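Local coordinates for uncharacterized protein PA0076 (Pseudomonas aeruginosa PAO1, PDB 2QNU) that is associated with type VI secretion, probably as a TagF-type accessory protein that helps regulate the secretion apparatus, at residues 23-28 against 90-95; 65-70 against 199-204. One frame throughout, in Å; residues are numbered along the deposited sequence.

Contact 1 (23-28 against 90-95)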
ATOM      1  N   ASN B  23      16.898 -21.632  11.882  1.00 42.08           N
ATOM      2  CA  ASN B  23      15.935 -22.607  11.365  1.00 42.24           C
ATOM      3  C   ASN B  23      14.504 -22.087  11.318  1.00 42.46           C
ATOM      4  O   ASN B  23      13.666 -22.586  10.556  1.00 42.51           O
ATOM      5  CB  ASN B  23      16.014 -23.864  12.179  1.00 42.68           C
ATOM      6  CG  ASN B  23      15.151 -24.989  11.612  1.00 45.24           C
ATOM      7  OD1 ASN B  23      15.398 -25.491  10.507  1.00 47.95           O
ATOM      8  ND2 ASN B  23      14.150 -25.424  12.399  1.00 45.86           N
ATOM      9  N   THR B  24      14.228 -21.072  12.134  1.00 42.77           N
ATOM     10  CA  THR B  24      12.931 -20.410  12.144  1.00 42.82           C
ATOM     11  C   THR B  24      12.638 -19.959  10.759  1.00 41.80           C
ATOM     12  O   THR B  24      11.503 -19.996  10.283  1.00 40.73           O
ATOM     13  CB  THR B  24      12.894 -19.122  13.085  1.00 43.01           C
ATOM     14  OG1 THR B  24      13.774 -18.094  12.575  1.00 44.36           O
ATOM     15  CG2 THR B  24      13.250 -19.481  14.504  1.00 43.61           C
ATOM     16  N   PHE B  25      13.682 -19.507  10.086  1.00 41.73           N
ATOM     17  CA  PHE B  25      13.521 -19.153   8.683  1.00 41.06           C
ATOM     18  C   PHE B  25      13.634 -20.339   7.718  1.00 40.67           C
ATOM     19  O   PHE B  25      12.823 -20.491   6.808  1.00 40.50           O
ATOM     20  CB  PHE B  25      14.532 -18.102   8.297  1.00 41.68           C
ATOM     21  CG  PHE B  25      14.587 -17.915   6.825  1.00 42.68           C
ATOM     22  CD1 PHE B  25      13.552 -17.267   6.176  1.00 44.05           C
ATOM     23  CD2 PHE B  25      15.608 -18.466   6.080  1.00 42.11           C
ATOM     24  CE1 PHE B  25      13.564 -17.110   4.807  1.00 43.49           C
ATOM     25  CE2 PHE B  25      15.608 -18.336   4.711  1.00 44.12           C
ATOM     26  CZ  PHE B  25      14.587 -17.653   4.078  1.00 44.52           C
ATOM     27  N   VAL B  26      14.698 -21.129   7.884  1.00 40.36           N
ATOM     28  CA  VAL B  26      15.054 -22.168   6.934  1.00 39.71           C
ATOM     29  C   VAL B  26      13.983 -23.264   6.817  1.00 39.53           C
ATOM     30  O   VAL B  26      13.541 -23.565   5.705  1.00 39.42           O
ATOM     31  CB  VAL B  26      16.447 -22.769   7.267  1.00 40.08           C
ATOM     32  CG1 VAL B  26      16.759 -24.012   6.369  1.00 39.76           C
ATOM     33  CG2 VAL B  26      17.556 -21.706   7.145  1.00 38.60           C
ATOM     34  N   GLU B  27      13.543 -23.837   7.941  1.00 38.90           N
ATOM     35  CA  GLU B  27      12.496 -24.864   7.915  1.00 39.69           C
ATOM     36  C   GLU B  27      11.317 -24.467   7.003  1.00 39.82           C
ATOM     37  O   GLU B  27      11.018 -25.198   6.031  1.00 40.64           O
ATOM     38  CB  GLU B  27      11.976 -25.216   9.342  1.00 40.83           C
ATOM     39  CG  GLU B  27      12.451 -26.587   9.885  1.00 41.72           C
ATOM     40  CD  GLU B  27      11.725 -27.033  11.201  1.00 43.72           C
ATOM     41  OE1 GLU B  27      10.741 -26.360  11.611  1.00 48.09           O
ATOM     42  OE2 GLU B  27      12.136 -28.061  11.826  1.00 48.42           O
ATOM     43  N   PRO B  28      10.615 -23.344   7.311  1.00 38.73           N
ATOM     44  CA  PRO B  28       9.529 -22.939   6.406  1.00 37.79           C
ATOM     45  C   PRO B  28       9.955 -22.508   4.989  1.00 36.13           C
ATOM     46  O   PRO B  28       9.213 -22.664   4.013  1.00 33.98           O
ATOM     47  CB  PRO B  28       8.866 -21.743   7.159  1.00 37.83           C
ATOM     48  CG  PRO B  28       9.930 -21.245   8.099  1.00 38.86           C
ATOM     49  CD  PRO B  28      10.687 -22.470   8.505  1.00 39.34           C
ATOM     50  N   THR B  90      19.382 -19.044  -2.232  1.00 35.12           N
ATOM     51  CA  THR B  90      18.817 -17.826  -1.724  1.00 35.34           C
ATOM     52  C   THR B  90      19.836 -17.163  -0.858  1.00 34.03           C
ATOM     53  O   THR B  90      20.446 -17.831  -0.069  1.00 33.55           O
ATOM     54  CB  THR B  90      17.543 -18.154  -0.844  1.00 35.25           C
ATOM     55  OG1 THR B  90      16.650 -18.942  -1.605  1.00 39.60           O
ATOM     56  CG2 THR B  90      16.835 -16.896  -0.404  1.00 36.20           C
ATOM     57  N   VAL B  91      19.997 -15.859  -1.027  1.00 35.21           N
ATOM     58  CA  VAL B  91      20.636 -15.000  -0.019  1.00 35.97           C
ATOM     59  C   VAL B  91      19.516 -14.160   0.652  1.00 36.44           C
ATOM     60  O   VAL B  91      18.697 -13.514  -0.036  1.00 35.02           O
ATOM     61  CB  VAL B  91      21.664 -14.098  -0.677  1.00 37.78           C
ATOM     62  CG1 VAL B  91      22.224 -13.039   0.310  1.00 37.96           C
ATOM     63  CG2 VAL B  91      22.778 -14.966  -1.300  1.00 38.28           C
ATOM     64  N   ALA B  92      19.486 -14.204   1.985  1.00 35.88           N
ATOM     65  CA  ALA B  92      18.393 -13.601   2.783  1.00 36.01           C
ATOM     66  C   ALA B  92      18.921 -12.826   3.981  1.00 36.73           C
ATOM     67  O   ALA B  92      19.833 -13.271   4.672  1.00 34.33           O
ATOM     68  CB  ALA B  92      17.472 -14.667   3.268  1.00 36.19           C
ATOM     69  N   CYS B  93      18.341 -11.650   4.188  1.00 39.05           N
ATOM     70  CA  CYS B  93      18.549 -10.897   5.410  1.00 40.69           C
ATOM     71  C   CYS B  93      17.258 -10.859   6.247  1.00 39.92           C
ATOM     72  O   CYS B  93      16.216 -10.385   5.806  1.00 40.34           O
ATOM     73  CB  CYS B  93      18.977  -9.497   5.047  1.00 40.25           C
ATOM     74  SG  CYS B  93      19.250  -8.556   6.458  1.00 44.15           S
ATOM     75  N   LEU B  94      17.348 -11.347   7.468  1.00 40.66           N
ATOM     76  CA  LEU B  94      16.236 -11.315   8.399  1.00 41.88           C
ATOM     77  C   LEU B  94      16.128  -9.954   9.098  1.00 41.84           C
ATOM     78  O   LEU B  94      17.063  -9.499   9.617  1.00 39.83           O
ATOM     79  CB  LEU B  94      16.443 -12.393   9.432  1.00 42.07           C
ATOM     80  CG  LEU B  94      15.557 -13.620   9.264  1.00 45.08           C
ATOM     81  CD1 LEU B  94      16.183 -14.586   8.320  1.00 47.97           C
ATOM     82  CD2 LEU B  94      15.321 -14.259  10.663  1.00 43.59           C
ATOM     83  N   LEU B  95      14.981  -9.314   9.069  1.00 42.61           N
ATOM     84  CA  LEU B  95      14.841  -7.989   9.653  1.00 43.74           C
ATOM     85  C   LEU B  95      13.893  -8.035  10.870  1.00 44.05           C
ATOM     86  O   LEU B  95      13.091  -8.991  11.024  1.00 44.52           O
ATOM     87  CB  LEU B  95      14.269  -7.023   8.625  1.00 44.09           C
ATOM     88  CG  LEU B  95      15.084  -6.805   7.350  1.00 47.16           C
ATOM     89  CD1 LEU B  95      14.142  -6.440   6.225  1.00 48.27           C
ATOM     90  CD2 LEU B  95      16.148  -5.720   7.601  1.00 49.48           C
TER

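Contact 2 (65-70 against 199-204)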
ATOM      1  N   GLY B  65       5.970 -13.241  10.077  1.00 39.31           N
ATOM      2  CA  GLY B  65       4.990 -14.284  10.381  1.00 40.40           C
ATOM      3  C   GLY B  65       4.535 -15.144   9.214  1.00 41.29           C
ATOM      4  O   GLY B  65       3.728 -16.059   9.381  1.00 42.70           O
ATOM      5  N   LEU B  66       5.010 -14.852   8.020  1.00 41.71           N
ATOM      6  CA  LEU B  66       4.694 -15.728   6.872  1.00 41.73           C
ATOM      7  C   LEU B  66       5.679 -16.891   6.792  1.00 42.74           C
ATOM      8  O   LEU B  66       5.395 -17.935   6.209  1.00 43.16           O
ATOM      9  CB  LEU B  66       4.705 -14.945   5.589  1.00 41.09           C
ATOM     10  CG  LEU B  66       3.692 -13.838   5.384  1.00 40.72           C
ATOM     11  CD1 LEU B  66       3.926 -13.305   3.995  1.00 37.19           C
ATOM     12  CD2 LEU B  66       2.268 -14.324   5.557  1.00 44.28           C
ATOM     13  N   LEU B  67       6.846 -16.695   7.368  1.00 43.82           N
ATOM     14  CA  LEU B  67       7.820 -17.744   7.504  1.00 45.05           C
ATOM     15  C   LEU B  67       8.011 -17.958   8.994  1.00 45.97           C
ATOM     16  O   LEU B  67       7.167 -18.625   9.630  1.00 47.48           O
ATOM     17  CB  LEU B  67       9.104 -17.335   6.745  1.00 44.97           C
ATOM     18  CG  LEU B  67       8.777 -17.361   5.217  1.00 45.22           C
ATOM     19  CD1 LEU B  67       9.665 -16.492   4.341  1.00 45.92           C
ATOM     20  CD2 LEU B  67       8.749 -18.781   4.722  1.00 46.72           C
ATOM     21  N   GLY B  68       9.075 -17.394   9.558  1.00 45.99           N
ATOM     22  CA  GLY B  68       9.150 -17.163  11.003  1.00 45.94           C
ATOM     23  C   GLY B  68       8.687 -15.758  11.308  1.00 46.08           C
ATOM     24  O   GLY B  68       8.077 -15.106  10.481  1.00 46.60           O
ATOM     25  N   GLY B  69       9.018 -15.270  12.492  1.00 47.25           N
ATOM     26  CA  GLY B  69       8.446 -14.030  12.999  1.00 47.04           C
ATOM     27  C   GLY B  69       9.196 -12.775  12.618  1.00 47.32           C
ATOM     28  O   GLY B  69       8.758 -11.649  12.912  1.00 48.28           O
ATOM     29  N   GLU B  70      10.352 -12.945  12.003  1.00 46.94           N
ATOM     30  CA  GLU B  70      11.027 -11.801  11.410  1.00 46.56           C
ATOM     31  C   GLU B  70      10.535 -11.580   9.976  1.00 44.67           C
ATOM     32  O   GLU B  70      10.028 -12.512   9.286  1.00 44.54           O
ATOM     33  CB  GLU B  70      12.542 -11.996  11.406  1.00 47.30           C
ATOM     34  CG  GLU B  70      13.261 -11.636  12.695  1.00 50.66           C
ATOM     35  CD  GLU B  70      13.251 -12.769  13.712  1.00 56.80           C
ATOM     36  OE1 GLU B  70      13.524 -13.921  13.293  1.00 59.63           O
ATOM     37  OE2 GLU B  70      12.986 -12.508  14.938  1.00 62.14           O
ATOM     38  N   GLN B 199      -0.884 -12.048  -1.394  1.00 39.22           N
ATOM     39  CA  GLN B 199      -1.404 -12.062  -0.037  1.00 41.50           C
ATOM     40  C   GLN B 199      -0.838 -13.313   0.601  1.00 41.98           C
ATOM     41  O   GLN B 199      -1.202 -14.408   0.237  1.00 45.31           O
ATOM     42  CB  GLN B 199      -2.951 -12.119  -0.067  1.00 42.05           C
ATOM     43  CG  GLN B 199      -3.592 -11.651   1.217  1.00 45.62           C
ATOM     44  CD  GLN B 199      -3.433 -10.148   1.478  1.00 50.78           C
ATOM     45  OE1 GLN B 199      -3.455  -9.323   0.552  1.00 52.48           O
ATOM     46  NE2 GLN B 199      -3.316  -9.789   2.769  1.00 55.34           N
ATOM     47  N   GLY B 200       0.066 -13.192   1.531  1.00 41.25           N
ATOM     48  CA  GLY B 200       0.758 -14.360   2.013  1.00 41.20           C
ATOM     49  C   GLY B 200       1.874 -14.810   1.088  1.00 40.47           C
ATOM     50  O   GLY B 200       2.314 -14.033   0.226  1.00 40.35           O
ATOM     51  N   LEU B 201       2.329 -16.053   1.290  1.00 39.90           N
ATOM     52  CA  LEU B 201       3.318 -16.698   0.397  1.00 40.29           C
ATOM     53  C   LEU B 201       2.605 -17.132  -0.823  1.00 40.36           C
ATOM     54  O   LEU B 201       1.436 -17.479  -0.737  1.00 39.44           O
ATOM     55  CB  LEU B 201       3.950 -17.938   1.017  1.00 40.58           C
ATOM     56  CG  LEU B 201       4.759 -17.700   2.299  1.00 39.69           C
ATOM     57  CD1 LEU B 201       5.175 -18.977   2.980  1.00 38.11           C
ATOM     58  CD2 LEU B 201       5.902 -16.822   2.024  1.00 41.29           C
ATOM     59  N   PRO B 202       3.322 -17.143  -1.969  1.00 40.12           N
ATOM     60  CA  PRO B 202       2.718 -17.737  -3.165  1.00 38.92           C
ATOM     61  C   PRO B 202       2.242 -19.175  -2.869  1.00 37.90           C
ATOM     62  O   PRO B 202       2.931 -19.963  -2.255  1.00 35.51           O
ATOM     63  CB  PRO B 202       3.833 -17.687  -4.190  1.00 39.52           C
ATOM     64  CG  PRO B 202       4.799 -16.640  -3.651  1.00 40.64           C
ATOM     65  CD  PRO B 202       4.680 -16.616  -2.200  1.00 38.53           C
ATOM     66  N   PRO B 203       1.007 -19.476  -3.237  1.00 37.69           N
ATOM     67  CA  PRO B 203       0.587 -20.873  -3.154  1.00 38.00           C
ATOM     68  C   PRO B 203       1.449 -21.757  -4.076  1.00 37.61           C
ATOM     69  O   PRO B 203       1.921 -21.285  -5.133  1.00 36.25           O
ATOM     70  CB  PRO B 203      -0.869 -20.860  -3.601  1.00 37.11           C
ATOM     71  CG  PRO B 203      -1.087 -19.625  -4.244  1.00 39.82           C
ATOM     72  CD  PRO B 203      -0.045 -18.592  -3.760  1.00 38.11           C
ATOM     73  N   ALA B 204       1.635 -23.005  -3.674  1.00 38.13           N
ATOM     74  CA  ALA B 204       2.513 -23.930  -4.405  1.00 39.71           C
ATOM     75  C   ALA B 204       2.168 -23.978  -5.905  1.00 40.13           C
ATOM     76  O   ALA B 204       3.048 -23.879  -6.716  1.00 40.87           O
ATOM     77  CB  ALA B 204       2.491 -25.282  -3.801  1.00 39.28           C
TER

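Contact 1 (23-28 against 90-95)
The ring of F25 lies against A92 and L94, and through it the start of helix 23-44 is seated on the inner strand 89-95, a small worked example of helix-on-sheet packing. Followed along the strand, the near face begins with T90. Its side chain turns toward the helix but stops short of F25; its OG1 instead hydrogen-bonds to NE1 of W29, whose ring stacks on that of F25, so the strand also bonds to the residue on which the phenyl group stacks. Next on this face comes A92, whose single methyl CB is 4.2 Å from CZ, the far tip of the F25 ring, approaching it obliquely. L94 finishes the row at the ring's root: CD1 sits 3.9 Å from F25 CB and 4.0 Å from F25 CG, and the two side chains run at a slant to each other. With F25 CG anti to the backbone N (chi1 168°), the ring runs along the strand, from its root beside L94 CD1 to CZ at A92 CB. The interaction is purely apolar. On the other face of the strand, V91 and C93 pack on helix 110-121, through V115 and L119 and through W111 respectively. Strands 4-7 and 71-77 flank strand 89-95 as antiparallel neighbours, and V72 of strand 71-77 joins F25 and A92 beneath helix 23-44.

Contact 2 (65-70 against 199-204)
Loop-to-loop packing at one end of an antiparallel sheet is the element at work here: the connection 65-70 between the neighbouring strands 58-62 and 71-77 meets the segment 199-204, where the chain leaves the outermost strand 194-199. Strand 180-185 lies between these two parts of the sheet, so the contact spans it at the sheet's end. The 65-70 loop is drawn together by a backbone hydrogen bond of 2.8 Å from G65 N to G68 O, and it is L66 and L67 that reach across. In L66, CG stands anti to the carbonyl carbon (chi1 -64°), which carries both methyls toward G200; they rest on its backbone, with CD2 3.9 Å from G200 CA and CD1 as near to both CA and C. At the backbone angles of G200, with its positive phi of 80°, a CB would be jammed against the carbonyl O of Q199, which by itself calls for glycine. G200 O also accepts a hydrogen bond from OG of S181. L201 answers from the other segment: its CD2 comes within 4.2 Å of L66 CB. Both L67 and L201 also touch helix 23-44, the first at P28 and W29, the second at W32, while P203 packs on N156 of the second subunit. At the centre of this small apolar patch, the methyl CD1 of L201 is 3.4 Å from the carbonyl O of L66 and 4.0 Å from CD2 of L67.

How the contacts relate
Contacts 1 and 2 have centres 11 Å apart and both involve helix 23-44, whose first turn touches both strand 89-95 and the 65-70 loop. L67 makes the direct join: its CD1 is 4.0 Å from F25 CE1, and its CD2 is 3.8 Å from P28 CB. A second meeting point lies at the end of strand 89-95, where E70 packs on L94 and L95. The segments alternate along the chain, so the two contacts tie interleaved parts of the sequence together. The first is buried, the second nearer the surface, and both are structural packing.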